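Local coordinates for protein RmpD (Hexulose-6-phosphate synthase) (Streptococcus mutans, PDB 3EXR) that is a TIM-barrel protein of the orotidine 5'-phosphate decarboxylase/HUMPS family, at residues Q128-D132 against E166-R170; I139-S143 against D157-V161. All coordinates share one frame; numbering follows the deposited sequence.

Contact 1 (Q128-D132 against E166-R170); sequences QQWLD and EMGFR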
ATOM      1  N   GLN A 128      11.555  16.735   5.207  1.00 12.95           N
ATOM      2  CA  GLN A 128      12.916  16.874   5.738  1.00 13.35           C
ATOM      3  C   GLN A 128      13.265  15.671   6.633  1.00 12.89           C
ATOM      4  O   GLN A 128      14.404  15.231   6.680  1.00 13.42           O
ATOM      5  CB  GLN A 128      13.085  18.215   6.485  1.00 13.38           C
ATOM      6  CG  GLN A 128      14.502  18.492   6.963  1.00 14.32           C
ATOM      7  CD  GLN A 128      15.478  18.667   5.813  1.00 15.09           C
ATOM      8  OE1 GLN A 128      15.248  19.483   4.913  1.00 16.56           O
ATOM      9  NE2 GLN A 128      16.539  17.872   5.803  1.00 16.32           N
ATOM     10  N   GLN A 129      12.273  15.124   7.330  1.00 13.17           N
ATOM     11  CA  GLN A 129      12.497  13.922   8.127  1.00 13.53           C
ATOM     12  C   GLN A 129      12.898  12.731   7.242  1.00 12.98           C
ATOM     13  O   GLN A 129      13.777  11.961   7.607  1.00 12.85           O
ATOM     14  CB  GLN A 129      11.272  13.586   8.963  1.00 14.19           C
ATOM     15  CG  GLN A 129      10.963  14.582  10.049  1.00 18.22           C
ATOM     16  CD  GLN A 129       9.835  14.057  10.869  1.00 24.89           C
ATOM     17  OE1 GLN A 129      10.010  13.087  11.612  1.00 27.52           O
ATOM     18  NE2 GLN A 129       8.654  14.631  10.690  1.00 28.08           N
ATOM     19  N   TRP A 130      12.297  12.619   6.051  1.00 11.56           N
ATOM     20  CA  TRP A 130      12.679  11.549   5.144  1.00 11.59           C
ATOM     21  C   TRP A 130      14.147  11.714   4.743  1.00 11.87           C
ATOM     22  O   TRP A 130      14.918  10.766   4.814  1.00 11.45           O
ATOM     23  CB  TRP A 130      11.770  11.475   3.878  1.00 11.43           C
ATOM     24  CG  TRP A 130      10.293  11.470   4.184  1.00 11.76           C
ATOM     25  CD1 TRP A 130       9.680  10.915   5.265  1.00 14.00           C
ATOM     26  CD2 TRP A 130       9.259  12.065   3.399  1.00 12.93           C
ATOM     27  NE1 TRP A 130       8.327  11.139   5.212  1.00 14.52           N
ATOM     28  CE2 TRP A 130       8.043  11.862   4.083  1.00 14.02           C
ATOM     29  CE3 TRP A 130       9.244  12.794   2.194  1.00 13.04           C
ATOM     30  CZ2 TRP A 130       6.817  12.315   3.588  1.00 15.00           C
ATOM     31  CZ3 TRP A 130       8.028  13.266   1.723  1.00 13.62           C
ATOM     32  CH2 TRP A 130       6.835  13.024   2.414  1.00 15.43           C
ATOM     33  N   LEU A 131      14.541  12.935   4.372  1.00 12.16           N
ATOM     34  CA  LEU A 131      15.929  13.200   3.970  1.00 13.56           C
ATOM     35  C   LEU A 131      16.898  12.838   5.097  1.00 14.61           C
ATOM     36  O   LEU A 131      17.927  12.199   4.870  1.00 14.90           O
ATOM     37  CB  LEU A 131      16.114  14.678   3.594  1.00 13.40           C
ATOM     38  CG  LEU A 131      15.427  15.142   2.301  1.00 13.45           C
ATOM     39  CD1 LEU A 131      15.436  16.654   2.209  1.00 14.53           C
ATOM     40  CD2 LEU A 131      16.040  14.564   1.025  1.00 12.09           C
ATOM     41  N   ASP A 132      16.535  13.243   6.309  1.00 15.46           N
ATOM     42  CA  ASP A 132      17.389  13.002   7.490  1.00 15.83           C
ATOM     43  C   ASP A 132      17.540  11.523   7.754  1.00 15.85           C
ATOM     44  O   ASP A 132      18.560  11.098   8.304  1.00 16.75           O
ATOM     45  CB  ASP A 132      16.813  13.670   8.734  1.00 16.47           C
ATOM     46  CG  ASP A 132      16.877  15.180   8.681  1.00 17.41           C
ATOM     47  OD1 ASP A 132      17.590  15.741   7.819  1.00 17.96           O
ATOM     48  OD2 ASP A 132      16.199  15.830   9.508  1.00 19.95           O
ATOM     49  N   GLU A 166      14.655  21.440  -4.629  1.00 13.99           N
ATOM     50  CA  GLU A 166      15.550  22.373  -3.950  1.00 15.84           C
ATOM     51  C   GLU A 166      15.944  21.866  -2.568  1.00 15.52           C
ATOM     52  O   GLU A 166      17.063  22.084  -2.124  1.00 15.88           O
ATOM     53  CB  GLU A 166      14.954  23.772  -3.903  1.00 17.31           C
ATOM     54  CG  GLU A 166      15.155  24.544  -5.217  1.00 21.07           C
ATOM     55  CD  GLU A 166      16.476  24.231  -5.962  1.00 26.79           C
ATOM     56  OE1 GLU A 166      16.441  23.619  -7.068  1.00 28.15           O
ATOM     57  OE2 GLU A 166      17.556  24.616  -5.462  1.00 29.95           O
ATOM     58  N   MET A 167      15.042  21.140  -1.910  1.00 14.67           N
ATOM     59  CA  MET A 167      15.338  20.508  -0.613  1.00 14.55           C
ATOM     60  C   MET A 167      16.375  19.391  -0.724  1.00 13.89           C
ATOM     61  O   MET A 167      16.948  18.988   0.277  1.00 14.54           O
ATOM     62  CB  MET A 167      14.057  19.931  -0.001  1.00 14.67           C
ATOM     63  CG  MET A 167      13.117  20.983   0.526  1.00 15.87           C
ATOM     64  SD  MET A 167      11.649  20.270   1.280  1.00 19.12           S
ATOM     65  CE  MET A 167      12.282  19.720   2.809  1.00 16.56           C
ATOM     66  N   GLY A 168      16.605  18.871  -1.926  1.00 12.69           N
ATOM     67  CA  GLY A 168      17.552  17.778  -2.112  1.00 12.88           C
ATOM     68  C   GLY A 168      16.951  16.455  -2.592  1.00 12.50           C
ATOM     69  O   GLY A 168      17.669  15.464  -2.691  1.00 13.69           O
ATOM     70  N   PHE A 169      15.658  16.443  -2.917  1.00 11.49           N
ATOM     71  CA  PHE A 169      15.038  15.246  -3.521  1.00 11.31           C
ATOM     72  C   PHE A 169      15.345  15.051  -4.992  1.00 11.23           C
ATOM     73  O   PHE A 169      15.370  16.023  -5.793  1.00 11.20           O
ATOM     74  CB  PHE A 169      13.515  15.236  -3.328  1.00 11.07           C
ATOM     75  CG  PHE A 169      13.083  14.941  -1.914  1.00 12.40           C
ATOM     76  CD1 PHE A 169      12.914  13.632  -1.475  1.00 12.65           C
ATOM     77  CD2 PHE A 169      12.869  15.975  -1.016  1.00 12.55           C
ATOM     78  CE1 PHE A 169      12.517  13.347  -0.168  1.00 11.97           C
ATOM     79  CE2 PHE A 169      12.468  15.716   0.288  1.00 12.18           C
ATOM     80  CZ  PHE A 169      12.279  14.400   0.719  1.00 11.51           C
ATOM     81  N   ARG A 170      15.540  13.785  -5.361  1.00 10.23           N
ATOM     82  CA  ARG A 170      15.369  13.358  -6.746  1.00 10.56           C
ATOM     83  C   ARG A 170      13.888  13.055  -6.913  1.00 10.50           C
ATOM     84  O   ARG A 170      13.381  12.099  -6.328  1.00 10.54           O
ATOM     85  CB  ARG A 170      16.247  12.150  -7.074  1.00 10.03           C
ATOM     86  CG  ARG A 170      17.707  12.540  -7.427  1.00 11.19           C
ATOM     87  CD  ARG A 170      18.676  11.351  -7.312  1.00 10.67           C
ATOM     88  NE  ARG A 170      18.697  10.869  -5.931  1.00 11.31           N
ATOM     89  CZ  ARG A 170      18.736   9.597  -5.548  1.00 12.63           C
ATOM     90  NH1 ARG A 170      18.859   8.611  -6.418  1.00 10.77           N
ATOM     91  NH2 ARG A 170      18.676   9.337  -4.256  1.00 13.05           N
TER
HETATM   92  O   HOH W   1      16.635  20.223   2.763  1.00 20.25           O
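Leu131 lays its methyl CD2 on the ring of Phe169, and this CH-pi contact is the centre of the packing between helix 124-132 and the chain that leaves helix 155-167. CD2 stands 3.7 Å from the centroid of the Phe169 ring and only 9° off the ring normal, almost squarely over the middle of one face. The branch point of the leucine adds to this, with CG 3.6 Å from Phe169 CZ at the far end of the ring. Leu131 suits the place because its two methyls can serve two neighbours: CD2 covers the ring, while CD1 reaches the turn and comes 3.4 Å from Met167 O. Phe169 also meets Trp130, whose CE3 lies 3.7 Å from Phe169 CZ; here the phenylalanine comes in at the indole edge, near the indole plane.

Met167 closes the more exposed end. Its chain bends at the last torsion (chi3 76°), which brings the methyl CE toward Gln128, 3.6 Å from OE1. The same OE1 and Met167 O each accept a hydrogen bond from one water, so a bridge spans the polar side. The other end of that amide is tied down within its own helix: Gln128 NE2 donates to Asp132 OD1, in the amide plane but from above the carboxylate plane. Gly168 ends helix 155-167 in a Schellman motif; at its positive phi (115°) a CB would press on Met167 O. The chain turns here, and the Phe169 ring reaches helix 124-132.

Phe169 also rests on Ala127 of helix 124-132 and on Ala138 of strand 137-141, and Trp130 reaches helix 94-107 through Ile94 and Met97. The contact thus joins two helices on the outside of the barrel, just where the chain enters strand 170-174.

Contact 2 (I139-S143 against D157-V161); sequences IYHQS and DLNKV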
ATOM      1  N   ILE A 139       7.938  10.628  -5.139  1.00  7.66           N
ATOM      2  CA  ILE A 139       7.120  10.497  -6.344  1.00  7.68           C
ATOM      3  C   ILE A 139       5.937  11.446  -6.223  1.00  8.23           C
ATOM      4  O   ILE A 139       5.087  11.289  -5.339  1.00  7.73           O
ATOM      5  CB  ILE A 139       6.536   9.053  -6.488  1.00  8.16           C
ATOM      6  CG1 ILE A 139       7.575   7.943  -6.222  1.00  9.42           C
ATOM      7  CG2 ILE A 139       5.847   8.903  -7.818  1.00  8.06           C
ATOM      8  CD1 ILE A 139       8.797   8.017  -7.026  1.00 10.08           C
ATOM      9  N   TYR A 140       5.885  12.410  -7.129  1.00  8.01           N
ATOM     10  CA  TYR A 140       4.847  13.439  -7.140  1.00  8.06           C
ATOM     11  C   TYR A 140       3.859  13.185  -8.286  1.00  8.67           C
ATOM     12  O   TYR A 140       4.281  13.035  -9.433  1.00  9.36           O
ATOM     13  CB  TYR A 140       5.481  14.852  -7.267  1.00  8.96           C
ATOM     14  CG  TYR A 140       4.509  15.964  -6.984  1.00  8.44           C
ATOM     15  CD1 TYR A 140       4.484  16.590  -5.736  1.00 11.61           C
ATOM     16  CD2 TYR A 140       3.575  16.366  -7.948  1.00  9.21           C
ATOM     17  CE1 TYR A 140       3.552  17.581  -5.442  1.00 11.07           C
ATOM     18  CE2 TYR A 140       2.634  17.358  -7.661  1.00 10.13           C
ATOM     19  CZ  TYR A 140       2.641  17.962  -6.402  1.00 10.30           C
ATOM     20  OH  TYR A 140       1.745  18.950  -6.115  1.00 12.51           O
ATOM     21  N   HIS A 141       2.562  13.132  -7.956  1.00  8.33           N
ATOM     22  CA  HIS A 141       1.475  12.898  -8.902  1.00  9.67           C
ATOM     23  C   HIS A 141       0.792  14.190  -9.286  1.00  9.32           C
ATOM     24  O   HIS A 141       0.497  15.024  -8.419  1.00  9.54           O
ATOM     25  CB  HIS A 141       0.410  11.997  -8.258  1.00 10.31           C
ATOM     26  CG  HIS A 141       0.880  10.600  -8.006  1.00 12.39           C
ATOM     27  ND1 HIS A 141       1.761  10.263  -6.997  1.00 15.03           N
ATOM     28  CD2 HIS A 141       0.585   9.451  -8.647  1.00 13.46           C
ATOM     29  CE1 HIS A 141       1.984   8.961  -7.036  1.00 13.10           C
ATOM     30  NE2 HIS A 141       1.288   8.449  -8.037  1.00 15.57           N
ATOM     31  N   GLN A 142       0.494  14.353 -10.577  1.00  9.33           N
ATOM     32  CA  GLN A 142      -0.350  15.475 -10.971  1.00  9.86           C
ATOM     33  C   GLN A 142      -1.630  15.493 -10.125  1.00 10.05           C
ATOM     34  O   GLN A 142      -2.234  14.448  -9.814  1.00 10.28           O
ATOM     35  CB  GLN A 142      -0.710  15.440 -12.453  1.00  9.69           C
ATOM     36  CG  GLN A 142      -1.186  16.816 -12.899  1.00 10.39           C
ATOM     37  CD  GLN A 142      -1.746  16.885 -14.308  1.00 12.33           C
ATOM     38  OE1 GLN A 142      -1.807  15.882 -15.028  1.00 13.62           O
ATOM     39  NE2 GLN A 142      -2.172  18.090 -14.709  1.00 14.47           N
ATOM     40  N   SER A 143      -2.048  16.685  -9.714  1.00 11.15           N
ATOM     41  CA  SER A 143      -3.310  16.826  -9.006  1.00 13.47           C
ATOM     42  C   SER A 143      -4.397  16.099  -9.794  1.00 14.01           C
ATOM     43  O   SER A 143      -4.512  16.301 -11.012  1.00 12.98           O
ATOM     44  CB  SER A 143      -3.633  18.312  -8.824  1.00 13.85           C
ATOM     45  OG  SER A 143      -2.765  18.823  -7.803  1.00 18.20           O
ATOM     46  N   ASP A 157       1.324  22.685  -8.731  1.00 11.55           N
ATOM     47  CA  ASP A 157       2.016  21.396  -8.771  1.00 12.06           C
ATOM     48  C   ASP A 157       3.478  21.605  -9.095  1.00 11.14           C
ATOM     49  O   ASP A 157       4.334  21.024  -8.437  1.00 10.87           O
ATOM     50  CB  ASP A 157       1.402  20.427  -9.802  1.00 12.00           C
ATOM     51  CG  ASP A 157       0.166  19.647  -9.268  1.00 12.23           C
ATOM     52  OD1 ASP A 157      -0.052  19.553  -8.051  1.00 12.40           O
ATOM     53  OD2 ASP A 157      -0.629  19.130 -10.081  1.00 11.59           O
ATOM     54  N   LEU A 158       3.771  22.427 -10.116  1.00 11.07           N
ATOM     55  CA  LEU A 158       5.146  22.696 -10.472  1.00 11.32           C
ATOM     56  C   LEU A 158       5.948  23.305  -9.300  1.00 11.28           C
ATOM     57  O   LEU A 158       7.097  22.944  -9.074  1.00 11.59           O
ATOM     58  CB  LEU A 158       5.226  23.532 -11.748  1.00 11.58           C
ATOM     59  CG  LEU A 158       4.664  22.761 -12.950  1.00 11.78           C
ATOM     60  CD1 LEU A 158       4.531  23.702 -14.114  1.00 11.77           C
ATOM     61  CD2 LEU A 158       5.502  21.561 -13.355  1.00 12.25           C
ATOM     62  N   ASN A 159       5.326  24.209  -8.547  1.00 11.85           N
ATOM     63  CA  ASN A 159       5.988  24.826  -7.397  1.00 12.29           C
ATOM     64  C   ASN A 159       6.421  23.808  -6.347  1.00 12.26           C
ATOM     65  O   ASN A 159       7.496  23.932  -5.750  1.00 13.15           O
ATOM     66  CB  ASN A 159       5.087  25.850  -6.719  1.00 12.53           C
ATOM     67  CG  ASN A 159       4.989  27.159  -7.473  1.00 14.13           C
ATOM     68  OD1 ASN A 159       4.047  27.949  -7.245  1.00 16.22           O
ATOM     69  ND2 ASN A 159       5.937  27.408  -8.364  1.00 14.51           N
ATOM     70  N   LYS A 160       5.566  22.831  -6.099  1.00 11.30           N
ATOM     71  CA  LYS A 160       5.873  21.803  -5.106  1.00 10.88           C
ATOM     72  C   LYS A 160       6.998  20.885  -5.589  1.00 10.21           C
ATOM     73  O   LYS A 160       7.911  20.542  -4.845  1.00 10.46           O
ATOM     74  CB  LYS A 160       4.612  21.023  -4.717  1.00 11.31           C
ATOM     75  CG  LYS A 160       3.509  21.926  -4.129  1.00 11.22           C
ATOM     76  CD  LYS A 160       2.445  21.144  -3.385  1.00 14.25           C
ATOM     77  CE  LYS A 160       2.961  20.632  -2.062  1.00 15.54           C
ATOM     78  NZ  LYS A 160       1.834  20.020  -1.272  1.00 18.21           N
ATOM     79  N   VAL A 161       6.932  20.489  -6.854  1.00 10.17           N
ATOM     80  CA  VAL A 161       8.036  19.752  -7.469  1.00 10.74           C
ATOM     81  C   VAL A 161       9.330  20.528  -7.326  1.00 10.64           C
ATOM     82  O   VAL A 161      10.337  19.976  -6.882  1.00 10.78           O
ATOM     83  CB  VAL A 161       7.736  19.364  -8.924  1.00 10.33           C
ATOM     84  CG1 VAL A 161       8.970  18.751  -9.585  1.00 11.30           C
ATOM     85  CG2 VAL A 161       6.508  18.402  -8.965  1.00  9.92           C
TER
HETATM   86  O   HOH W   2       0.645  18.138  -3.385  1.00 18.44           O
HETATM   87  O   HOH W   3      -1.818  20.144 -12.395  1.00 14.35           O
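Strand 139-141 and helix 157-161 run antiparallel, their directions 174° apart and their axes 9.8 Å from each other at closest approach. The CA atoms pair Tyr140 with Val161 and Gln142 with Asp157, so Asp157, in the first turns of the helix, is level with the loop after the strand, and the helix runs back along the strand.

Tyr140 fills the gap between them. Its ring swings out toward the helix because chi1 (-167°) sets CG opposite the backbone N, and Val161 CG2 sits over one face, offset toward the rim, 3.7 Å from Tyr140 CD2. Lys160 lends its aliphatic part to the hydroxyl end, while a water links Tyr140 OH to Lys160 NZ. A tyrosine suits this position: its ring packs against the helix and its hydroxyl reaches the carboxylate of Asp157.

This is one beta-alpha unit of the TIM barrel, and with strand 170-174 it makes a beta-alpha-beta crossover: strand 137-141 leads through a loop and helix 144-149 to helix 155-167, which returns outside the barrel. Tyr140 belongs to the outward-facing side of its strand, whereas His141 turns away from the helix.

Asp157, near the helix start, fastens the loop. Its OD1 accepts from two hydroxyls: Tyr140 OH, 2.7 Å from OD1 on the anti side and tilted out of the carboxylate plane, and Ser143 OG, 2.8 Å from OD1 on the syn side. Its OD2 takes the backbone Ser143 N at 2.9 Å in a nearly straight bond (172°), on the syn side but also tilted from the plane. Serine thus presents both N-H and hydroxyl to one carboxylate, whose several donors would tend to stabilise its negative charge. Another water bridges Asp157 OD2 and Gln142 NE2, and that NE2 also bonds to the carbonyl of Glu151.

How the contacts relate
Helix 155-167 takes part in both contacts, its early turns in contact 2 and its last residues, with the turn beyond, in contact 1. The centres lie 15 Å apart and the nearest atoms about 5 Å, so the two do not touch. Contact 2 is buried and joins this helix to a barrel strand; contact 1 is partly buried and joins the end of it to helix 124-132. Their buried areas are similar, yet contact 2 adds direct hydrogen bonds to one carboxylate to its CH-pi packing, whereas the packing in contact 1 is apolar, with only a water bridge between polar atoms at its outer edge. Contact 2 lies between the segments of contact 1 in sequence.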